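Local coordinates for protein EmGH1 (Erythrobacter marinus, PDB 5Z87) that probably hydrolyses beta-glucosides as a family 3 glycoside hydrolase with an N-terminal TIM-barrel domain, at residues Asp313-Asp316 with Val317-Ile320. Residues are numbered along the deposited sequence; the frame is centred on the assembly and turned at random.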
loop_
_atom_site.group_PDB
_atom_site.type_symbol
_atom_site.label_atom_id
_atom_site.label_comp_id
_atom_site.label_asym_id
_atom_site.label_seq_id
_atom_site.Cartn_x
_atom_site.Cartn_y
_atom_site.Cartn_z
ATOM N N ASP A 313 -6.272 -1.000 23.733
ATOM C CA ASP A 313 -5.856 -2.358 23.424
ATOM C C ASP A 313 -4.693 -2.763 24.341
ATOM O O ASP A 313 -4.080 -1.929 25.022
ATOM C CB ASP A 313 -5.486 -2.472 21.946
ATOM C CG ASP A 313 -5.620 -3.897 21.414
ATOM O OD1 ASP A 313 -5.557 -4.842 22.230
ATOM O OD2 ASP A 313 -5.805 -4.057 20.188
ATOM N N TRP A 314 -4.383 -4.065 24.346
ATOM C CA TRP A 314 -3.528 -4.628 25.384
ATOM C C TRP A 314 -2.180 -3.920 25.455
ATOM O O TRP A 314 -1.391 -3.959 24.507
ATOM C CB TRP A 314 -3.318 -6.130 25.180
ATOM C CG TRP A 314 -2.445 -6.664 26.279
ATOM C CD1 TRP A 314 -1.089 -6.841 26.235
ATOM C CD2 TRP A 314 -2.850 -7.019 27.610
ATOM N NE1 TRP A 314 -0.634 -7.306 27.441
ATOM C CE2 TRP A 314 -1.691 -7.431 28.301
ATOM C CE3 TRP A 314 -4.081 -7.050 28.275
ATOM C CZ2 TRP A 314 -1.721 -7.854 29.629
ATOM C CZ3 TRP A 314 -4.111 -7.476 29.590
ATOM C CH2 TRP A 314 -2.936 -7.870 30.256
ATOM N N ASP A 315 -1.923 -3.290 26.605
ATOM C CA ASP A 315 -0.694 -2.558 26.922
ATOM C C ASP A 315 -0.360 -1.467 25.909
ATOM O O ASP A 315 0.787 -1.049 25.809
ATOM C CB ASP A 315 0.505 -3.501 27.082
ATOM C CG ASP A 315 1.525 -2.977 28.083
ATOM O OD1 ASP A 315 1.132 -2.212 28.986
ATOM O OD2 ASP A 315 2.717 -3.319 27.975
ATOM N N ASP A 316 -1.337 -0.942 25.179
ATOM C CA ASP A 316 -1.001 0.006 24.128
ATOM C C ASP A 316 -0.746 1.424 24.628
ATOM O O ASP A 316 -0.207 2.231 23.860
ATOM C CB ASP A 316 -2.099 0.037 23.068
ATOM C CG ASP A 316 -1.851 -0.949 21.936
ATOM O OD1 ASP A 316 -0.709 -1.446 21.782
ATOM O OD2 ASP A 316 -2.817 -1.231 21.198
ATOM N N VAL A 317 -1.115 1.761 25.871
ATOM C CA VAL A 317 -0.777 3.086 26.392
ATOM C C VAL A 317 0.723 3.177 26.636
ATOM O O VAL A 317 1.383 4.112 26.173
ATOM C CB VAL A 317 -1.580 3.422 27.669
ATOM C CG1 VAL A 317 -1.280 4.848 28.098
ATOM C CG2 VAL A 317 -3.078 3.308 27.426
ATOM N N ARG A 318 1.286 2.190 27.342
ATOM C CA ARG A 318 2.734 2.113 27.503
ATOM C C ARG A 318 3.463 2.145 26.158
ATOM O O ARG A 318 4.545 2.726 26.044
ATOM C CB ARG A 318 3.108 0.838 28.262
ATOM C CG ARG A 318 4.593 0.758 28.586
ATOM C CD ARG A 318 5.002 -0.626 29.053
ATOM N NE ARG A 318 3.924 -1.254 29.803
ATOM C CZ ARG A 318 3.778 -1.154 31.120
ATOM N NH1 ARG A 318 4.651 -0.461 31.843
ATOM N NH2 ARG A 318 2.764 -1.759 31.708
ATOM N N ARG A 319 2.886 1.523 25.128
ATOM C CA ARG A 319 3.585 1.406 23.854
ATOM C C ARG A 319 3.627 2.711 23.075
ATOM O O ARG A 319 4.378 2.788 22.098
ATOM C CB ARG A 319 2.945 0.319 23.002
ATOM C CG ARG A 319 3.258 -1.084 23.479
ATOM C CD ARG A 319 2.356 -2.060 22.797
ATOM N NE ARG A 319 2.387 -3.361 23.438
ATOM C CZ ARG A 319 1.535 -4.331 23.135
ATOM N NH1 ARG A 319 0.611 -4.122 22.205
ATOM N NH2 ARG A 319 1.601 -5.502 23.758
ATOM N N ILE A 320 2.841 3.721 23.471
ATOM C CA ILE A 320 3.054 5.072 22.966
ATOM C C ILE A 320 4.512 5.458 23.133
ATOM O O ILE A 320 5.099 6.141 22.285
ATOM C CB ILE A 320 2.145 6.076 23.694
ATOM C CG1 ILE A 320 0.663 5.748 23.496
ATOM C CG2 ILE A 320 2.436 7.514 23.234
ATOM C CD1 ILE A 320 -0.212 6.562 24.470
HETATM O O HOH W 1 4.091 -3.906 25.579
HETATM O O HOH W 2 -0.260 0.032 28.539
#
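Two consecutive aspartates, Asp315 and Asp316, each take one of two consecutive arginines, an instructive case of charge pairing over three residues where a turn runs into a helix. The buried, tightly packed half belongs to Asp316 and Arg319. Arg319 reaches back in an extended chain, its CG anti to its own carbonyl carbon (chi1 -74°), and NH1 stands 3.0 Å from Asp316 OD1, a salt bridge in which the nitrogen comes from above the carboxylate plane, with the two flat groups turned 71° apart. Trp314 O sits over one face of the same guanidinium, 3.3 Å from Arg319 CZ, while Arg319 NH2 approaches the edge of the indole near CD1. Asp316 OD2 is hydrogen-bonded to His281 ND1 of the ligand pocket. The aspartates stand on a type II beta turn, Asp313 to Asp316, closed by Asp316 N to Asp313 O at 2.9 Å; it follows strand 309-311 of the family 3 barrel domain and carries Asp313 and Trp314 into the pocket occupied by dithiothreitol. The other half, partly exposed, is bridged by two waters. Arg318, bent at chi3 (-34°), grips Asp315 side-on: Arg318 NE lies 3.0 Å from Asp315 OD2 and also bonds OD1, which takes a second bond from Arg318 NH2 at 3.2 Å, both oxygens being met on their syn sides. Glu330 and the Asn349 carbonyl hold the same guanidinium. An alanine here would probably leave the Asp315 carboxylate freer to turn and strip Glu330 and Asn349 of a shared partner. One water links Asp315 OD2 to Arg319 NE, and another joins Asp315 OD1 to Arg318 N, 2.9 Å from that nitrogen.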